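Local coordinates for protein nigritoxine (Vibrio nigripulchritudo, PDB 5M41) that acts as a bacterial toxin against crustaceans and insects, at residues Asn596-Thr608 with Asn638-Arg652. Sequence-based numbering, arbitrary orientation.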
# COMPACT_ATOMS: atom_id res chain seq x y z
N ASN A 596 7.09 12.75 48.27
CA ASN A 596 7.33 13.60 47.11
C ASN A 596 6.98 12.91 45.78
O ASN A 596 7.58 13.20 44.75
CB ASN A 596 8.78 14.12 47.11
CG ASN A 596 8.98 15.31 46.18
OD1 ASN A 596 8.26 16.31 46.24
ND2 ASN A 596 9.98 15.20 45.30
N ASN A 597 6.02 11.99 45.82
CA ASN A 597 5.57 11.30 44.62
C ASN A 597 5.07 12.32 43.59
O ASN A 597 4.23 13.16 43.92
CB ASN A 597 4.46 10.32 44.97
CG ASN A 597 4.09 9.41 43.81
OD1 ASN A 597 4.80 9.31 42.80
ND2 ASN A 597 2.96 8.71 43.96
N HIS A 598 5.60 12.27 42.38
CA HIS A 598 5.17 13.22 41.32
C HIS A 598 5.47 12.70 39.95
O HIS A 598 6.34 11.84 39.78
CB HIS A 598 5.83 14.59 41.51
CG HIS A 598 7.33 14.58 41.34
ND1 HIS A 598 8.17 14.17 42.34
CD2 HIS A 598 8.14 14.93 40.27
CE1 HIS A 598 9.45 14.26 41.91
NE2 HIS A 598 9.43 14.73 40.64
N LEU A 599 4.72 13.20 38.96
CA LEU A 599 4.92 12.86 37.55
C LEU A 599 5.76 13.94 36.90
O LEU A 599 5.56 15.14 37.16
CB LEU A 599 3.57 12.72 36.81
CG LEU A 599 3.64 12.21 35.35
CD1 LEU A 599 2.47 11.29 35.05
CD2 LEU A 599 3.74 13.35 34.33
N THR A 600 6.70 13.53 36.06
CA THR A 600 7.58 14.47 35.39
C THR A 600 7.42 14.36 33.89
O THR A 600 7.45 13.27 33.34
CB THR A 600 9.05 14.22 35.75
OG1 THR A 600 9.24 14.60 37.11
CG2 THR A 600 9.99 15.07 34.87
N LEU A 601 7.24 15.52 33.27
CA LEU A 601 7.25 15.64 31.83
C LEU A 601 8.65 16.09 31.41
O LEU A 601 9.17 17.09 31.93
CB LEU A 601 6.22 16.70 31.39
CG LEU A 601 6.28 17.09 29.91
CD1 LEU A 601 5.91 15.91 28.99
CD2 LEU A 601 5.41 18.31 29.64
N GLU A 602 9.23 15.36 30.47
CA GLU A 602 10.56 15.62 29.96
C GLU A 602 10.52 16.73 28.88
O GLU A 602 10.44 16.45 27.68
CB GLU A 602 11.16 14.32 29.44
CG GLU A 602 11.39 13.28 30.52
CD GLU A 602 11.27 11.84 30.01
OE1 GLU A 602 11.55 11.59 28.83
OE2 GLU A 602 10.88 10.95 30.80
N SER A 603 10.61 17.97 29.34
CA SER A 603 10.28 19.15 28.54
C SER A 603 10.98 19.20 27.19
O SER A 603 10.32 19.24 26.16
CB SER A 603 10.61 20.41 29.33
OG SER A 603 9.84 20.44 30.51
N ASN A 604 12.31 19.18 27.21
CA ASN A 604 13.08 19.38 26.00
C ASN A 604 13.04 18.17 25.09
O ASN A 604 13.07 18.32 23.86
CB ASN A 604 14.53 19.82 26.31
CG ASN A 604 14.61 21.26 26.83
OD1 ASN A 604 13.91 22.15 26.34
ND2 ASN A 604 15.46 21.49 27.81
N ALA A 605 12.94 16.97 25.68
CA ALA A 605 12.87 15.76 24.86
C ALA A 605 11.56 15.84 24.08
O ALA A 605 11.55 15.63 22.87
CB ALA A 605 12.94 14.49 25.70
N PHE A 606 10.48 16.16 24.80
CA PHE A 606 9.15 16.28 24.23
C PHE A 606 9.14 17.41 23.19
O PHE A 606 8.71 17.20 22.06
CB PHE A 606 8.09 16.54 25.33
CG PHE A 606 6.66 16.62 24.81
CD1 PHE A 606 5.96 15.45 24.45
CD2 PHE A 606 6.01 17.85 24.68
CE1 PHE A 606 4.65 15.51 23.98
CE2 PHE A 606 4.70 17.91 24.21
CZ PHE A 606 4.01 16.75 23.87
N LEU A 607 9.68 18.57 23.58
CA LEU A 607 9.74 19.73 22.67
C LEU A 607 10.45 19.37 21.36
O LEU A 607 9.92 19.65 20.27
CB LEU A 607 10.43 20.95 23.34
CG LEU A 607 10.68 22.19 22.47
CD1 LEU A 607 9.37 22.72 21.86
CD2 LEU A 607 11.43 23.30 23.22
N THR A 608 11.61 18.74 21.47
CA THR A 608 12.42 18.40 20.31
C THR A 608 11.67 17.42 19.44
O THR A 608 11.57 17.61 18.22
CB THR A 608 13.81 17.83 20.69
OG1 THR A 608 14.55 18.83 21.40
CG2 THR A 608 14.61 17.45 19.43
N ASN A 638 19.03 18.64 29.11
CA ASN A 638 19.61 19.79 28.42
C ASN A 638 20.55 19.41 27.27
O ASN A 638 21.27 20.25 26.74
CB ASN A 638 20.25 20.75 29.42
CG ASN A 638 19.24 21.24 30.46
OD1 ASN A 638 18.06 21.46 30.16
ND2 ASN A 638 19.70 21.41 31.70
N ASP A 639 20.49 18.15 26.84
CA ASP A 639 21.36 17.66 25.76
C ASP A 639 20.63 17.29 24.47
O ASP A 639 21.21 16.62 23.60
CB ASP A 639 22.18 16.46 26.25
CG ASP A 639 23.26 16.83 27.28
OD1 ASP A 639 23.73 17.98 27.31
OD2 ASP A 639 23.65 15.94 28.05
N PHE A 640 19.37 17.71 24.33
CA PHE A 640 18.63 17.55 23.07
C PHE A 640 18.88 18.74 22.14
O PHE A 640 19.34 19.78 22.60
CB PHE A 640 17.13 17.39 23.34
CG PHE A 640 16.78 16.11 24.05
CD1 PHE A 640 16.53 14.95 23.34
CD2 PHE A 640 16.71 16.08 25.44
CE1 PHE A 640 16.22 13.77 24.00
CE2 PHE A 640 16.39 14.90 26.12
CZ PHE A 640 16.15 13.74 25.39
N ASP A 641 18.56 18.59 20.85
CA ASP A 641 18.75 19.69 19.88
C ASP A 641 18.10 20.98 20.36
O ASP A 641 18.64 22.07 20.16
CB ASP A 641 18.19 19.30 18.51
CG ASP A 641 18.34 20.41 17.47
OD1 ASP A 641 19.48 20.61 16.97
OD2 ASP A 641 17.33 21.08 17.14
N LEU A 642 16.93 20.87 20.99
CA LEU A 642 16.30 22.04 21.54
C LEU A 642 16.49 22.04 23.05
O LEU A 642 16.32 21.01 23.71
CB LEU A 642 14.82 22.12 21.15
CG LEU A 642 14.54 22.18 19.65
CD1 LEU A 642 13.04 22.33 19.42
CD2 LEU A 642 15.32 23.31 18.96
N LYS A 643 16.88 23.21 23.57
CA LYS A 643 17.22 23.34 24.98
C LYS A 643 16.41 24.47 25.60
O LYS A 643 16.70 24.91 26.72
CB LYS A 643 18.71 23.61 25.14
CG LYS A 643 19.59 22.75 24.24
CD LYS A 643 21.07 22.95 24.56
CE LYS A 643 21.91 21.72 24.23
NZ LYS A 643 21.68 21.18 22.87
N ASP A 644 15.39 24.93 24.89
CA ASP A 644 14.65 26.14 25.28
C ASP A 644 13.97 26.11 26.64
O ASP A 644 13.86 27.15 27.29
CB ASP A 644 13.62 26.49 24.21
CG ASP A 644 14.26 26.66 22.85
OD1 ASP A 644 14.80 27.77 22.59
OD2 ASP A 644 14.25 25.69 22.06
N ILE A 645 13.47 24.95 27.06
CA ILE A 645 12.78 24.87 28.34
C ILE A 645 13.83 24.68 29.44
O ILE A 645 14.60 23.70 29.41
CB ILE A 645 11.73 23.75 28.43
CG1 ILE A 645 10.91 23.63 27.12
CG2 ILE A 645 10.84 23.98 29.64
CD1 ILE A 645 10.11 24.88 26.73
N PRO A 646 13.87 25.61 30.41
CA PRO A 646 14.91 25.59 31.45
C PRO A 646 14.91 24.36 32.37
O PRO A 646 15.91 24.07 33.00
CB PRO A 646 14.61 26.86 32.26
CG PRO A 646 13.91 27.77 31.28
CD PRO A 646 13.05 26.84 30.47
N ASP A 647 13.79 23.63 32.45
CA ASP A 647 13.72 22.46 33.33
C ASP A 647 12.58 21.55 32.90
O ASP A 647 11.74 21.94 32.08
CB ASP A 647 13.50 22.89 34.79
CG ASP A 647 14.04 21.88 35.82
OD1 ASP A 647 14.48 20.76 35.45
OD2 ASP A 647 14.05 22.22 37.03
N ASN A 648 12.54 20.35 33.47
CA ASN A 648 11.41 19.46 33.36
C ASN A 648 10.24 20.02 34.12
O ASN A 648 10.41 20.87 34.97
CB ASN A 648 11.76 18.06 33.91
CG ASN A 648 12.71 17.32 32.99
OD1 ASN A 648 12.83 17.65 31.81
ND2 ASN A 648 13.38 16.31 33.53
N ILE A 649 9.06 19.50 33.81
CA ILE A 649 7.78 20.00 34.27
C ILE A 649 7.18 18.92 35.18
O ILE A 649 7.25 17.75 34.87
CB ILE A 649 6.88 20.23 33.03
CG1 ILE A 649 7.21 21.59 32.40
CG2 ILE A 649 5.41 20.12 33.38
CD1 ILE A 649 6.69 21.80 30.99
N HIS A 650 6.59 19.33 36.31
CA HIS A 650 6.12 18.38 37.32
C HIS A 650 4.66 18.52 37.64
O HIS A 650 4.13 19.63 37.73
CB HIS A 650 6.95 18.51 38.61
CG HIS A 650 8.45 18.49 38.37
ND1 HIS A 650 9.11 17.37 38.00
CD2 HIS A 650 9.41 19.51 38.44
CE1 HIS A 650 10.43 17.65 37.84
NE2 HIS A 650 10.61 18.96 38.12
N PHE A 651 3.99 17.38 37.80
CA PHE A 651 2.60 17.31 38.24
C PHE A 651 2.55 16.44 39.48
O PHE A 651 3.32 15.48 39.61
CB PHE A 651 1.74 16.61 37.20
CG PHE A 651 1.62 17.33 35.88
CD1 PHE A 651 0.45 18.03 35.57
CD2 PHE A 651 2.60 17.20 34.90
CE1 PHE A 651 0.30 18.65 34.33
CE2 PHE A 651 2.45 17.81 33.66
CZ PHE A 651 1.30 18.54 33.38
N ARG A 652 1.63 16.73 40.40
CA ARG A 652 1.48 15.90 41.61
C ARG A 652 0.03 15.96 42.08
O ARG A 652 -0.71 16.86 41.66
CB ARG A 652 2.45 16.33 42.74
CG ARG A 652 2.95 17.76 42.60
CD ARG A 652 3.82 18.29 43.73
NE ARG A 652 4.99 17.47 44.02
CZ ARG A 652 6.19 17.62 43.47
NH1 ARG A 652 6.41 18.53 42.56
NH2 ARG A 652 7.17 16.81 43.83
O HOH W 1 10.02 17.50 43.13
O HOH W 2 4.58 15.43 45.60
O HOH W 3 13.70 19.29 29.84
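With CG held beside its own backbone N, Asn604 directs its amide at the backbone of Ile645; His598, by contrast, sets CG between its backbone N and carbonyl carbon (chi1 65°), which lays the ring alongside the Arg652 guanidinium. The His598 contact lies within an antiparallel strand pair, 597-601 with 649-652, inside a six-stranded antiparallel sheet, and the Asn604 contact just beyond the pair's other end, where the loop before the second strand wraps the helix that follows the first. Paired backbone bonds at Leu599-Phe651 and Leu601-Ile649 establish the register; between them Thr600 and His650 form a non-hydrogen-bonded pair, bridged by a hydrogen bond between Thr600 OG1 and His650 ND1 (2.9 Å), with OG1 at the ring edge in the imidazole plane. On the other face Leu599 packs beside Phe651 and Leu601 beside Ile649, under helices 667-676 and 719-731.

The Arg652 guanidinium takes His598 CB over one face, its plane 30° from the ring, while NH1 forms a salt bridge with Asp715. His598 ND1 donates to Asn596 O, 2.7 Å and nearly straight at 173°, fixing the ring's rotation.

Past the strands, Ser603 OG donates to a lone pair of Asp647 O. Asn604 clasps Ile645 twice: OD1 accepts from Ile645 N through a lone pair, and ND2 gives to Ile645 O, both 2.9 Å. Ala605 CB sits over the Phe640 ring, 3.7 Å from its centroid, a CH-pi contact. One turn on, Thr608 OG1 donates to Asn604 O and accepts from Leu642 N at 3.2 Å.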